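PDB 4GB7: 6-aminohexanoate-dimer hydrolase from Bacillus anthracis, which probably hydrolyses the amide bond of 6-aminohexanoate dimers, acting as a serine hydrolase of the beta-lactamase-like family. Local coordinates for residues S407-Y410 against I411-H415; V144-G147 against A148-S152. One frame throughout, in Å; residues are numbered along the deposited sequence.

Contact 1 (S407-Y410 against I411-H415); sequences SNMY and IDIAH
Met409, present as selenomethionine, and Ile413 stand side by side one helical turn apart, pointing the same way. CG of Met409 lies 3.9 Å from CD1 of Ile413, the one apolar side-chain touch of the contact. With CG anti to the backbone N (chi1 177°), the Met409 chain runs straight through its first two torsions and bends only at chi3, and its unbranched chain lies alongside the branched isoleucine, CG making the touch. CG1 of Ile413 settles 3.3 Å from O of Met409, the same oxygen that accepts from N of Ile413 at 2.8 Å. Tyr410 and Ala414 share this buried flank: N of Ala414 bonds to O of Tyr410 at 3.0 Å, and the small methyl of Ala414 touches Asp382 and Met387 of the neighbouring strands. Phe113 packs against Met409, Tyr410 and Ile413, and the phenol OH of Tyr410 is hydrogen-bonded to His391.

Farther round the helix the contact is looser and more polar. Asn408 is exposed, with ND2 bonded back to Ser404 O. Asp412 is only partly covered, its CG 3.7 Å from O of Asn408, and its carboxylate makes a weak bond to Gln92. Polar ends suit this more exposed side. This amphipathic pattern is that of a C-terminal helix laid on the antiparallel sheet of the serine beta-lactamase-like fold.

Contact 2 (V144-G147 against A148-S152); sequences VFTG and AIIQS
Ile149 folds back along the helix onto the carbonyl of Phe145, one turn earlier. Its CB is 3.8 Å from O of Phe145. CG1, placed beside its own backbone N and anti to the carbonyl carbon (chi1 -62°), comes in to 3.4 Å from that same oxygen. An extended second torsion of 163° then carries CD1 along the helix toward the preceding turn, and this tip rests 3.6 Å from O of Phe145. The longer branch thus lies against the acceptor of the hydrogen bond from N of Ile149, and probably helps to screen it from water. A branched aliphatic residue suits the place, since the side chain also packs against Ile261 of helix 251-265 and Val273 of helix 269-278.

Ile150 and Thr146 form a looser pair on the neighbouring flank, with CG1 of Ile150 4.4 Å from CG2 of Thr146. Here the threonine methyl, rather than its hydroxyl, faces the isoleucine. The methyl of Ala148 sits 3.3 Å from O of Val144 and also touches Ile333 of helix 332-338. Gly147, having no side chain, takes part through its backbone: its O accepts from N of Gln151 at 3.0 Å.

Ser152 adds a polar detail. Its OG donates to O of Ala148 at 2.9 Å, and its backbone N reaches the same oxygen from the other face of the carbonyl plane, so two donors grip one acceptor. Gln151 sends NE2 to Glu155 instead. Chemically, then, two buried polar side chains find partners on their own helix: the Ser152 hydroxyl is taken up by O of Ala148 and the Gln151 amide by Glu155, while the isoleucines make apolar contacts with surrounding parts of the fold.

Contact 2 comes first along the chain, on helix 143-155, and contact 1 follows near the C-terminus, on helix 402-417. Their centres are 28 Å apart and their nearest atoms about 14 Å, so they do not touch. Contact 2 lies deep among helices 251-265, 269-278 and 332-338, whereas contact 1 lies farther out, against the five-stranded antiparallel sheet that includes 110-117, 377-382 and 387-393. The two thus belong to the helical and sheet-bearing parts of a serine beta-lactamase-like fold. Helix 143-155 starts at the lysine of a probable SxxK motif, Ser140 and Lys143, consistent with an active site beside it.

Contact 1 (S407-Y410 against I411-H415)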
ATOM      1  N   SER A 407      -6.731 -10.398 -10.544  1.00 19.56           N
ATOM      2  CA  SER A 407      -7.992  -9.799 -10.150  1.00 19.00           C
ATOM      3  C   SER A 407      -9.161 -10.754 -10.347  1.00 17.11           C
ATOM      4  O   SER A 407     -10.040 -10.864  -9.502  1.00 18.66           O
ATOM      5  CB  SER A 407      -8.236  -8.500 -10.929  1.00 20.67           C
ATOM      6  OG  SER A 407      -7.252  -7.548 -10.586  1.00 22.06           O
ATOM      7  N   ASN A 408      -9.134 -11.472 -11.478  1.00 15.22           N
ATOM      8  CA  ASN A 408     -10.154 -12.444 -11.775  1.00 17.64           C
ATOM      9  C   ASN A 408     -10.006 -13.692 -10.890  1.00 15.79           C
ATOM     10  O   ASN A 408     -11.008 -14.260 -10.455  1.00 16.14           O
ATOM     11  CB  ASN A 408     -10.094 -12.829 -13.252  1.00 19.23           C
ATOM     12  CG  ASN A 408     -10.836 -11.818 -14.123  1.00 17.22           C
ATOM     13  OD1 ASN A 408     -12.084 -11.803 -14.104  1.00 21.84           O
ATOM     14  ND2 ASN A 408     -10.081 -10.939 -14.847  1.00 19.32           N
HETATM   15  N   MSE A 409      -8.781 -14.115 -10.621  1.00 16.87           N
HETATM   16  CA  MSE A 409      -8.507 -15.272  -9.742  1.00 16.61           C
HETATM   17  C   MSE A 409      -9.072 -15.030  -8.340  1.00 15.53           C
HETATM   18  O   MSE A 409      -9.615 -15.941  -7.691  1.00 16.72           O
HETATM   19  CB  MSE A 409      -6.998 -15.458  -9.658  1.00 21.26           C
HETATM   20  CG  MSE A 409      -6.473 -16.539  -8.761  1.00 22.69           C
HETATM   21 SE   MSE A 409      -4.548 -16.324  -8.869  0.70 24.47          SE
HETATM   22  CE  MSE A 409      -4.327 -15.122  -7.389  1.00 20.97           C
ATOM     23  N   TYR A 410      -9.000 -13.781  -7.864  1.00 15.40           N
ATOM     24  CA  TYR A 410      -9.534 -13.512  -6.521  1.00 15.94           C
ATOM     25  C   TYR A 410     -11.060 -13.726  -6.455  1.00 15.55           C
ATOM     26  O   TYR A 410     -11.602 -14.191  -5.455  1.00 16.56           O
ATOM     27  CB  TYR A 410      -9.212 -12.105  -6.099  1.00 16.64           C
ATOM     28  CG  TYR A 410      -7.748 -11.745  -5.995  1.00 15.27           C
ATOM     29  CD1 TYR A 410      -6.749 -12.681  -5.863  1.00 14.81           C
ATOM     30  CD2 TYR A 410      -7.375 -10.441  -6.069  1.00 18.20           C
ATOM     31  CE1 TYR A 410      -5.412 -12.289  -5.807  1.00 15.21           C
ATOM     32  CE2 TYR A 410      -6.070 -10.052  -5.996  1.00 16.99           C
ATOM     33  CZ  TYR A 410      -5.069 -10.992  -5.887  1.00 15.73           C
ATOM     34  OH  TYR A 410      -3.745 -10.548  -5.818  1.00 18.66           O
ATOM     35  N   ILE A 411     -11.752 -13.367  -7.525  1.00 16.14           N
ATOM     36  CA  ILE A 411     -13.178 -13.639  -7.657  1.00 16.27           C
ATOM     37  C   ILE A 411     -13.460 -15.144  -7.690  1.00 16.12           C
ATOM     38  O   ILE A 411     -14.334 -15.647  -6.960  1.00 17.34           O
ATOM     39  CB  ILE A 411     -13.791 -12.924  -8.887  1.00 17.10           C
ATOM     40  CG1 ILE A 411     -13.611 -11.397  -8.801  1.00 17.71           C
ATOM     41  CG2 ILE A 411     -15.282 -13.309  -8.978  1.00 16.11           C
ATOM     42  CD1 ILE A 411     -14.002 -10.613 -10.045  1.00 18.87           C
ATOM     43  N   ASP A 412     -12.721 -15.890  -8.508  1.00 17.05           N
ATOM     44  CA  ASP A 412     -12.891 -17.307  -8.538  1.00 17.80           C
ATOM     45  C   ASP A 412     -12.597 -18.009  -7.227  1.00 16.43           C
ATOM     46  O   ASP A 412     -13.333 -18.945  -6.848  1.00 17.38           O
ATOM     47  CB  ASP A 412     -12.050 -17.924  -9.643  1.00 16.43           C
ATOM     48  CG  ASP A 412     -12.571 -17.579 -11.050  1.00 22.23           C
ATOM     49  OD1 ASP A 412     -13.773 -17.199 -11.226  1.00 20.61           O
ATOM     50  OD2 ASP A 412     -11.762 -17.737 -11.984  1.00 24.00           O
ATOM     51  N   ILE A 413     -11.548 -17.574  -6.529  1.00 16.27           N
ATOM     52  CA  ILE A 413     -11.285 -18.117  -5.200  1.00 17.75           C
ATOM     53  C   ILE A 413     -12.464 -17.859  -4.251  1.00 16.31           C
ATOM     54  O   ILE A 413     -12.912 -18.751  -3.556  1.00 18.12           O
ATOM     55  CB  ILE A 413      -9.948 -17.616  -4.586  1.00 16.70           C
ATOM     56  CG1 ILE A 413      -8.770 -18.120  -5.397  1.00 16.61           C
ATOM     57  CG2 ILE A 413      -9.876 -18.013  -3.083  1.00 17.30           C
ATOM     58  CD1 ILE A 413      -7.462 -17.410  -5.083  1.00 18.04           C
ATOM     59  N   ALA A 414     -12.940 -16.615  -4.196  1.00 17.23           N
ATOM     60  CA  ALA A 414     -14.089 -16.286  -3.365  1.00 15.83           C
ATOM     61  C   ALA A 414     -15.294 -17.211  -3.667  1.00 15.87           C
ATOM     62  O   ALA A 414     -15.965 -17.712  -2.762  1.00 18.47           O
ATOM     63  CB  ALA A 414     -14.486 -14.811  -3.580  1.00 16.79           C
ATOM     64  N   HIS A 415     -15.626 -17.381  -4.938  1.00 16.36           N
ATOM     65  CA  HIS A 415     -16.818 -18.158  -5.286  1.00 17.13           C
ATOM     66  C   HIS A 415     -16.620 -19.632  -4.907  1.00 17.19           C
ATOM     67  O   HIS A 415     -17.558 -20.307  -4.521  1.00 19.67           O
ATOM     68  CB  HIS A 415     -17.109 -18.038  -6.769  1.00 16.66           C
ATOM     69  CG  HIS A 415     -17.584 -16.675  -7.170  1.00 16.85           C
ATOM     70  ND1 HIS A 415     -17.803 -16.320  -8.451  1.00 20.03           N
ATOM     71  CD2 HIS A 415     -17.833 -15.532  -6.396  1.00 17.90           C
ATOM     72  CE1 HIS A 415     -18.233 -15.036  -8.475  1.00 18.29           C
ATOM     73  NE2 HIS A 415     -18.227 -14.564  -7.224  1.00 20.12           N
TER

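Contact 2 (V144-G147 against A148-S152)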
ATOM      1  N   VAL A 144      -2.866   3.323   2.646  1.00 17.34           N
ATOM      2  CA  VAL A 144      -4.128   3.142   3.366  1.00 18.10           C
ATOM      3  C   VAL A 144      -3.977   3.418   4.875  1.00 16.71           C
ATOM      4  O   VAL A 144      -4.924   3.780   5.512  1.00 17.98           O
ATOM      5  CB  VAL A 144      -4.805   1.795   3.074  1.00 15.64           C
ATOM      6  CG1 VAL A 144      -5.151   1.719   1.577  1.00 16.36           C
ATOM      7  CG2 VAL A 144      -3.983   0.587   3.560  1.00 15.40           C
ATOM      8  N   PHE A 145      -2.775   3.278   5.396  1.00 15.69           N
ATOM      9  CA  PHE A 145      -2.479   3.587   6.810  1.00 14.52           C
ATOM     10  C   PHE A 145      -2.501   5.061   7.048  1.00 16.91           C
ATOM     11  O   PHE A 145      -3.082   5.491   8.043  1.00 19.50           O
ATOM     12  CB  PHE A 145      -1.165   2.925   7.214  1.00 17.20           C
ATOM     13  CG  PHE A 145      -1.278   1.419   7.253  1.00 18.34           C
ATOM     14  CD1 PHE A 145      -1.730   0.789   8.371  1.00 20.90           C
ATOM     15  CD2 PHE A 145      -0.964   0.678   6.151  1.00 16.61           C
ATOM     16  CE1 PHE A 145      -1.902  -0.577   8.393  1.00 20.39           C
ATOM     17  CE2 PHE A 145      -1.107  -0.674   6.151  1.00 18.60           C
ATOM     18  CZ  PHE A 145      -1.574  -1.309   7.272  1.00 16.46           C
ATOM     19  N   THR A 146      -1.846   5.834   6.173  1.00 16.30           N
ATOM     20  CA  THR A 146      -1.963   7.287   6.221  1.00 17.94           C
ATOM     21  C   THR A 146      -3.402   7.729   6.064  1.00 15.39           C
ATOM     22  O   THR A 146      -3.891   8.576   6.845  1.00 17.35           O
ATOM     23  CB  THR A 146      -1.041   7.952   5.186  1.00 17.41           C
ATOM     24  OG1 THR A 146       0.313   7.764   5.617  1.00 21.45           O
ATOM     25  CG2 THR A 146      -1.312   9.460   5.028  1.00 19.90           C
ATOM     26  N   GLY A 147      -4.111   7.169   5.112  1.00 18.41           N
ATOM     27  CA  GLY A 147      -5.535   7.500   4.904  1.00 18.83           C
ATOM     28  C   GLY A 147      -6.396   7.239   6.147  1.00 17.72           C
ATOM     29  O   GLY A 147      -7.225   8.056   6.545  1.00 17.68           O
ATOM     30  N   ALA A 148      -6.188   6.091   6.765  1.00 17.15           N
ATOM     31  CA  ALA A 148      -6.952   5.698   7.951  1.00 18.39           C
ATOM     32  C   ALA A 148      -6.750   6.668   9.096  1.00 17.14           C
ATOM     33  O   ALA A 148      -7.726   7.006   9.782  1.00 19.28           O
ATOM     34  CB  ALA A 148      -6.558   4.299   8.378  1.00 17.34           C
ATOM     35  N   ILE A 149      -5.498   7.094   9.309  1.00 16.82           N
ATOM     36  CA  ILE A 149      -5.157   8.022  10.402  1.00 16.47           C
ATOM     37  C   ILE A 149      -5.709   9.398  10.091  1.00 16.89           C
ATOM     38  O   ILE A 149      -6.227  10.077  11.015  1.00 19.39           O
ATOM     39  CB  ILE A 149      -3.630   8.062  10.737  1.00 18.49           C
ATOM     40  CG1 ILE A 149      -3.199   6.647  11.208  1.00 20.98           C
ATOM     41  CG2 ILE A 149      -3.308   9.137  11.794  1.00 18.26           C
ATOM     42  CD1 ILE A 149      -1.703   6.390  11.189  1.00 25.00           C
ATOM     43  N   ILE A 150      -5.615   9.834   8.833  1.00 17.84           N
ATOM     44  CA  ILE A 150      -6.256  11.100   8.465  1.00 16.97           C
ATOM     45  C   ILE A 150      -7.757  11.120   8.783  1.00 18.05           C
ATOM     46  O   ILE A 150      -8.295  12.091   9.396  1.00 19.22           O
ATOM     47  CB  ILE A 150      -6.048  11.446   6.981  1.00 17.96           C
ATOM     48  CG1 ILE A 150      -4.581  11.897   6.755  1.00 16.97           C
ATOM     49  CG2 ILE A 150      -7.025  12.552   6.534  1.00 17.74           C
ATOM     50  CD1 ILE A 150      -4.136  13.235   7.356  1.00 18.93           C
ATOM     51  N   GLN A 151      -8.426  10.037   8.437  1.00 19.07           N
ATOM     52  CA  GLN A 151      -9.878   9.912   8.699  1.00 18.45           C
ATOM     53  C   GLN A 151     -10.160   9.956  10.201  1.00 18.40           C
ATOM     54  O   GLN A 151     -11.116  10.626  10.646  1.00 20.57           O
ATOM     55  CB  GLN A 151     -10.456   8.645   8.094  1.00 19.60           C
ATOM     56  CG  GLN A 151     -11.982   8.643   7.979  1.00 20.88           C
ATOM     57  CD  GLN A 151     -12.463   9.736   7.037  1.00 24.92           C
ATOM     58  OE1 GLN A 151     -11.921   9.913   5.935  1.00 24.09           O
ATOM     59  NE2 GLN A 151     -13.441  10.505   7.476  1.00 23.05           N
ATOM     60  N   SER A 152      -9.320   9.264  10.981  1.00 19.36           N
ATOM     61  CA  SER A 152      -9.456   9.249  12.458  1.00 17.56           C
ATOM     62  C   SER A 152      -9.295  10.668  12.997  1.00 20.34           C
ATOM     63  O   SER A 152     -10.094  11.106  13.803  1.00 22.15           O
ATOM     64  CB  SER A 152      -8.436   8.328  13.121  1.00 21.48           C
ATOM     65  OG  SER A 152      -8.557   7.025  12.585  1.00 22.55           O
TER